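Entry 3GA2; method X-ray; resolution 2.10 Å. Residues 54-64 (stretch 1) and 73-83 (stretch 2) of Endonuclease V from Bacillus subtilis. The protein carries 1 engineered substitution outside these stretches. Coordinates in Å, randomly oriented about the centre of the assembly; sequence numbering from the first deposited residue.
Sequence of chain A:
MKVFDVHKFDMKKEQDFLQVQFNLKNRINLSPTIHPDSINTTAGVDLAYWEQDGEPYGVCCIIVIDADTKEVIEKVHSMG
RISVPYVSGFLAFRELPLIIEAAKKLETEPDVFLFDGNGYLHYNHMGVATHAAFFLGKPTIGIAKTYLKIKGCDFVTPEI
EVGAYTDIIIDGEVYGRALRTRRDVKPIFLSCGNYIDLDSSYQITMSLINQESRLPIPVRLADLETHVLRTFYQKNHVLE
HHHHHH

Stretch 1 (54-64) GEPYGVCCIIV
Stretch 2, residues 73-83: IEKVHSMGRIS

Facing glycines, Gly-58 and Gly-80, form one antiparallel pair of this two-stranded ladder, and Ile-82 fills the space beside Gly-58: an ideal CB there would lie 3.3 Å from Ile-82 CD1. Strands 55-64 and 73-81 run antiparallel (167°), extended throughout except near Ile-73 (phi/psi -112/-18°), and bury 923 Å² between the stretches. Hydrogen-bonded pairs are Gly-58/Gly-80, Cys-60/Ser-78, Ile-62/Val-76 and Val-64/Glu-74. Cys-60 N to Ser-78 O is 2.9 Å and Ser-78 N to Cys-60 O 2.8 Å; Ile-62 N to Val-76 O is 3.0 Å and Val-76 N to Ile-62 O 3.2 Å. At the ends, Val-64 O accepts Ile-73 N (2.9 Å) and, weakly, Glu-74 N (3.4 Å), while Pro-56, lacking an amide hydrogen, offers its O to Ile-82 N (2.7 Å). On the face of Ile-62 (m,t) and Val-76 (m), Ile-62 CB meets Val-76 CG2 at 3.6 Å. The other face carries Val-59 (t), whose CG2 lies 3.4 Å from CG of selenomethionine Met-79 (t,m,m), and Ile-63 (m,m), whose CD1 lies 3.5 Å from Lys-75 CD; the lysine's aliphatic stem packs while its end leads away. Tyr-57 (m, chi2 75°) lays its ring face against Arg-81 CA, 4.0 Å from the ring centroid.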

ATOM      1  N   GLY A  54       8.943 -14.700  21.357  1.00 60.79           N
ATOM      2  CA  GLY A  54       8.625 -13.565  22.204  1.00 60.97           C
ATOM      3  C   GLY A  54       8.790 -12.220  21.521  1.00 60.96           C
ATOM      4  O   GLY A  54       8.430 -11.186  22.085  1.00 61.92           O
ATOM      5  N   GLU A  55       9.342 -12.222  20.311  1.00 61.02           N
ATOM      6  CA  GLU A  55       9.534 -10.981  19.567  1.00 58.45           C
ATOM      7  C   GLU A  55       8.742 -10.996  18.267  1.00 51.72           C
ATOM      8  O   GLU A  55       8.632 -12.029  17.607  1.00 41.59           O
ATOM      9  CB  GLU A  55      11.018 -10.752  19.263  1.00 66.02           C
ATOM     10  CG  GLU A  55      11.889 -10.581  20.499  1.00 68.88           C
ATOM     11  CD  GLU A  55      12.188 -11.897  21.182  1.00 70.48           C
ATOM     12  OE1 GLU A  55      12.713 -11.877  22.315  1.00 74.61           O
ATOM     13  OE2 GLU A  55      11.905 -12.953  20.578  1.00 76.39           O
ATOM     14  N   PRO A  56       8.178  -9.843  17.881  1.00 49.43           N
ATOM     15  CA  PRO A  56       7.387  -9.719  16.654  1.00 46.51           C
ATOM     16  C   PRO A  56       8.251  -9.573  15.402  1.00 38.66           C
ATOM     17  O   PRO A  56       9.184  -8.773  15.374  1.00 35.43           O
ATOM     18  CB  PRO A  56       6.552  -8.477  16.924  1.00 46.16           C
ATOM     19  CG  PRO A  56       7.531  -7.606  17.649  1.00 47.93           C
ATOM     20  CD  PRO A  56       8.177  -8.571  18.630  1.00 50.54           C
ATOM     21  N   TYR A  57       7.933 -10.350  14.371  1.00 33.99           N
ATOM     22  CA  TYR A  57       8.676 -10.290  13.117  1.00 34.26           C
ATOM     23  C   TYR A  57       7.789  -9.897  11.945  1.00 34.07           C
ATOM     24  O   TYR A  57       6.561  -9.891  12.049  1.00 29.28           O
ATOM     25  CB  TYR A  57       9.330 -11.636  12.800  1.00 32.58           C
ATOM     26  CG  TYR A  57      10.508 -11.985  13.675  1.00 46.07           C
ATOM     27  CD1 TYR A  57      10.325 -12.408  14.992  1.00 48.69           C
ATOM     28  CD2 TYR A  57      11.810 -11.903  13.185  1.00 44.38           C
ATOM     29  CE1 TYR A  57      11.412 -12.743  15.800  1.00 47.69           C
ATOM     30  CE2 TYR A  57      12.902 -12.234  13.983  1.00 54.54           C
ATOM     31  CZ  TYR A  57      12.695 -12.653  15.288  1.00 45.19           C
ATOM     32  OH  TYR A  57      13.772 -12.987  16.074  1.00 50.14           O
ATOM     33  N   GLY A  58       8.425  -9.581  10.822  1.00 38.14           N
ATOM     34  CA  GLY A  58       7.678  -9.195   9.642  1.00 35.11           C
ATOM     35  C   GLY A  58       8.422  -9.473   8.353  1.00 29.96           C
ATOM     36  O   GLY A  58       9.648  -9.373   8.290  1.00 24.51           O
ATOM     37  N   VAL A  59       7.674  -9.840   7.322  1.00 26.41           N
ATOM     38  CA  VAL A  59       8.259 -10.115   6.020  1.00 26.33           C
ATOM     39  C   VAL A  59       7.527  -9.314   4.953  1.00 25.68           C
ATOM     40  O   VAL A  59       6.311  -9.430   4.797  1.00 17.92           O
ATOM     41  CB  VAL A  59       8.159 -11.607   5.651  1.00 26.76           C
ATOM     42  CG1 VAL A  59       8.788 -11.844   4.287  1.00 27.23           C
ATOM     43  CG2 VAL A  59       8.856 -12.447   6.698  1.00 38.95           C
ATOM     44  N   CYS A  60       8.275  -8.499   4.220  1.00 19.79           N
ATOM     45  CA  CYS A  60       7.693  -7.693   3.157  1.00 21.96           C
ATOM     46  C   CYS A  60       8.068  -8.281   1.810  1.00 16.47           C
ATOM     47  O   CYS A  60       9.240  -8.545   1.548  1.00 16.90           O
ATOM     48  CB  CYS A  60       8.202  -6.251   3.218  1.00 20.57           C
ATOM     49  SG  CYS A  60       7.803  -5.284   1.724  1.00 14.76           S
ATOM     50  N   CYS A  61       7.067  -8.493   0.965  1.00 15.35           N
ATOM     51  CA  CYS A  61       7.291  -9.025  -0.368  1.00 13.64           C
ATOM     52  C   CYS A  61       6.864  -8.000  -1.401  1.00 16.59           C
ATOM     53  O   CYS A  61       5.841  -7.327  -1.250  1.00 16.61           O
ATOM     54  CB  CYS A  61       6.482 -10.301  -0.609  1.00 16.50           C
ATOM     55  SG  CYS A  61       7.018 -11.767   0.293  1.00 28.40           S
ATOM     56  N   ILE A  62       7.660  -7.885  -2.452  1.00 14.35           N
ATOM     57  CA  ILE A  62       7.354  -6.986  -3.548  1.00 11.41           C
ATOM     58  C   ILE A  62       7.305  -7.875  -4.780  1.00 13.74           C
ATOM     59  O   ILE A  62       8.254  -8.601  -5.073  1.00 13.56           O
ATOM     60  CB  ILE A  62       8.438  -5.905  -3.735  1.00 10.54           C
ATOM     61  CG1 ILE A  62       8.439  -4.953  -2.535  1.00 14.58           C
ATOM     62  CG2 ILE A  62       8.185  -5.123  -5.024  1.00 19.50           C
ATOM     63  CD1 ILE A  62       9.502  -3.869  -2.605  1.00 13.94           C
ATOM     64  N   ILE A  63       6.178  -7.835  -5.479  1.00 10.51           N
ATOM     65  CA  ILE A  63       5.994  -8.624  -6.686  1.00 10.41           C
ATOM     66  C   ILE A  63       5.872  -7.639  -7.834  1.00  6.74           C
ATOM     67  O   ILE A  63       5.000  -6.777  -7.810  1.00 11.62           O
ATOM     68  CB  ILE A  63       4.697  -9.449  -6.632  1.00  6.81           C
ATOM     69  CG1 ILE A  63       4.643 -10.250  -5.334  1.00  6.81           C
ATOM     70  CG2 ILE A  63       4.622 -10.367  -7.841  1.00 13.23           C
ATOM     71  CD1 ILE A  63       5.765 -11.260  -5.185  1.00  3.69           C
ATOM     72  N   VAL A  64       6.751  -7.758  -8.822  1.00  6.24           N
ATOM     73  CA  VAL A  64       6.729  -6.873  -9.976  1.00  5.43           C
ATOM     74  C   VAL A  64       6.154  -7.624 -11.166  1.00  7.83           C
ATOM     75  O   VAL A  64       6.589  -8.732 -11.468  1.00 13.13           O
ATOM     76  CB  VAL A  64       8.153  -6.397 -10.348  1.00  8.78           C
ATOM     77  CG1 VAL A  64       8.082  -5.343 -11.438  1.00  9.47           C
ATOM     78  CG2 VAL A  64       8.857  -5.833  -9.114  1.00 10.33           C
ATOM     79  N   ILE A  73       7.726 -10.665 -13.268  1.00 13.62           N
ATOM     80  CA  ILE A  73       9.074 -10.533 -13.795  1.00 17.80           C
ATOM     81  C   ILE A  73      10.124 -10.486 -12.705  1.00  9.77           C
ATOM     82  O   ILE A  73      11.303 -10.707 -12.966  1.00 13.60           O
ATOM     83  CB  ILE A  73       9.212  -9.276 -14.682  1.00 14.61           C
ATOM     84  CG1 ILE A  73       8.861  -8.022 -13.881  1.00 17.89           C
ATOM     85  CG2 ILE A  73       8.319  -9.418 -15.896  1.00 12.16           C
ATOM     86  CD1 ILE A  73       8.925  -6.743 -14.691  1.00 16.58           C
ATOM     87  N   GLU A  74       9.706 -10.195 -11.481  1.00 15.57           N
ATOM     88  CA  GLU A  74      10.648 -10.134 -10.374  1.00  7.98           C
ATOM     89  C   GLU A  74       9.959 -10.258  -9.016  1.00 15.08           C
ATOM     90  O   GLU A  74       8.838  -9.786  -8.820  1.00 14.93           O
ATOM     91  CB  GLU A  74      11.455  -8.824 -10.438  1.00 14.74           C
ATOM     92  CG  GLU A  74      12.407  -8.619  -9.258  1.00 14.58           C
ATOM     93  CD  GLU A  74      13.330  -7.422  -9.428  1.00 19.89           C
ATOM     94  OE1 GLU A  74      12.857  -6.339  -9.837  1.00 24.22           O
ATOM     95  OE2 GLU A  74      14.534  -7.558  -9.135  1.00 18.92           O
ATOM     96  N   LYS A  75      10.642 -10.910  -8.083  1.00 17.17           N
ATOM     97  CA  LYS A  75      10.123 -11.078  -6.734  1.00 16.25           C
ATOM     98  C   LYS A  75      11.262 -10.899  -5.741  1.00 13.79           C
ATOM     99  O   LYS A  75      12.347 -11.453  -5.919  1.00 13.72           O
ATOM    100  CB  LYS A  75       9.488 -12.463  -6.556  1.00 21.90           C
ATOM    101  CG  LYS A  75       8.267 -12.696  -7.427  1.00 28.66           C
ATOM    102  CD  LYS A  75       7.407 -13.841  -6.919  1.00 37.70           C
ATOM    103  CE  LYS A  75       8.126 -15.171  -6.987  1.00 45.11           C
ATOM    104  NZ  LYS A  75       7.256 -16.282  -6.513  1.00 47.40           N
ATOM    105  N   VAL A  76      11.023 -10.096  -4.713  1.00  8.05           N
ATOM    106  CA  VAL A  76      12.024  -9.855  -3.680  1.00 11.02           C
ATOM    107  C   VAL A  76      11.319  -9.801  -2.346  1.00  9.46           C
ATOM    108  O   VAL A  76      10.099  -9.666  -2.286  1.00 14.58           O
ATOM    109  CB  VAL A  76      12.764  -8.505  -3.874  1.00 15.99           C
ATOM    110  CG1 VAL A  76      13.581  -8.530  -5.151  1.00  5.79           C
ATOM    111  CG2 VAL A  76      11.758  -7.355  -3.892  1.00 16.47           C
ATOM    112  N   HIS A  77      12.081  -9.910  -1.270  1.00  8.88           N
ATOM    113  CA  HIS A  77      11.475  -9.839   0.041  1.00 16.07           C
ATOM    114  C   HIS A  77      12.494  -9.381   1.062  1.00 19.30           C
ATOM    115  O   HIS A  77      13.703  -9.455   0.841  1.00 19.05           O
ATOM    116  CB  HIS A  77      10.885 -11.194   0.444  1.00  9.92           C
ATOM    117  CG  HIS A  77      11.912 -12.233   0.756  1.00 12.22           C
ATOM    118  ND1 HIS A  77      12.582 -12.278   1.960  1.00 13.79           N
ATOM    119  CD2 HIS A  77      12.409 -13.246   0.011  1.00 13.18           C
ATOM    120  CE1 HIS A  77      13.450 -13.272   1.941  1.00 17.66           C
ATOM    121  NE2 HIS A  77      13.366 -13.876   0.767  1.00 21.47           N
ATOM    122  N   SER A  78      11.982  -8.889   2.177  1.00 18.11           N
ATOM    123  CA  SER A  78      12.807  -8.408   3.261  1.00 21.13           C
ATOM    124  C   SER A  78      12.249  -9.080   4.508  1.00 21.33           C
ATOM    125  O   SER A  78      11.038  -9.290   4.612  1.00 22.45           O
ATOM    126  CB  SER A  78      12.679  -6.886   3.362  1.00 22.04           C
ATOM    127  OG  SER A  78      13.632  -6.350   4.261  1.00 51.60           O
HETATM  128  N   MSE A  79      13.122  -9.435   5.444  1.00 21.99           N
HETATM  129  CA  MSE A  79      12.685 -10.087   6.673  1.00 21.20           C
HETATM  130  C   MSE A  79      13.532  -9.625   7.851  1.00 20.07           C
HETATM  131  O   MSE A  79      14.739  -9.431   7.715  1.00 20.89           O
HETATM  132  CB  MSE A  79      12.772 -11.610   6.510  1.00 33.90           C
HETATM  133  CG  MSE A  79      12.155 -12.420   7.645  1.00 47.16           C
HETATM  134 SE   MSE A  79      13.364 -12.763   9.125  1.00 58.36          SE
HETATM  135  CE  MSE A  79      14.275 -14.301   8.386  1.00 45.86           C
ATOM    136  N   GLY A  80      12.887  -9.436   8.999  1.00 21.48           N
ATOM    137  CA  GLY A  80      13.585  -8.994  10.195  1.00 30.16           C
ATOM    138  C   GLY A  80      12.643  -8.725  11.359  1.00 29.71           C
ATOM    139  O   GLY A  80      11.439  -8.561  11.163  1.00 20.79           O
ATOM    140  N   ARG A  81      13.182  -8.675  12.574  1.00 36.69           N
ATOM    141  CA  ARG A  81      12.357  -8.421  13.754  1.00 45.07           C
ATOM    142  C   ARG A  81      11.762  -7.021  13.675  1.00 49.52           C
ATOM    143  O   ARG A  81      12.486  -6.034  13.536  1.00 54.57           O
ATOM    144  CB  ARG A  81      13.190  -8.556  15.035  1.00 52.46           C
ATOM    145  CG  ARG A  81      12.372  -8.475  16.322  1.00 58.83           C
ATOM    146  CD  ARG A  81      13.247  -8.671  17.549  1.00 62.94           C
ATOM    147  NE  ARG A  81      14.186  -7.568  17.734  1.00 65.06           N
ATOM    148  CZ  ARG A  81      13.830  -6.335  18.084  1.00 63.14           C
ATOM    149  NH1 ARG A  81      12.552  -6.046  18.290  1.00 53.64           N
ATOM    150  NH2 ARG A  81      14.752  -5.394  18.225  1.00 65.48           N
ATOM    151  N   ILE A  82      10.440  -6.940  13.756  1.00 46.85           N
ATOM    152  CA  ILE A  82       9.754  -5.658  13.691  1.00 44.86           C
ATOM    153  C   ILE A  82       9.893  -4.941  15.031  1.00 42.80           C
ATOM    154  O   ILE A  82       9.862  -5.575  16.085  1.00 40.73           O
ATOM    155  CB  ILE A  82       8.254  -5.852  13.373  1.00 41.14           C
ATOM    156  CG1 ILE A  82       7.764  -4.711  12.485  1.00 46.09           C
ATOM    157  CG2 ILE A  82       7.438  -5.904  14.656  1.00 48.15           C
ATOM    158  CD1 ILE A  82       8.253  -4.813  11.059  1.00 41.57           C
ATOM    159  N   SER A  83      10.041  -3.622  14.988  1.00 42.33           N
ATOM    160  CA  SER A  83      10.185  -2.832  16.205  1.00 48.49           C
ATOM    161  C   SER A  83       8.885  -2.779  17.007  1.00 51.35           C
ATOM    162  O   SER A  83       7.817  -2.505  16.461  1.00 50.63           O
ATOM    163  CB  SER A  83      10.634  -1.409  15.858  1.00 53.80           C
ATOM    164  OG  SER A  83       9.682  -0.754  15.038  1.00 62.54           O
TER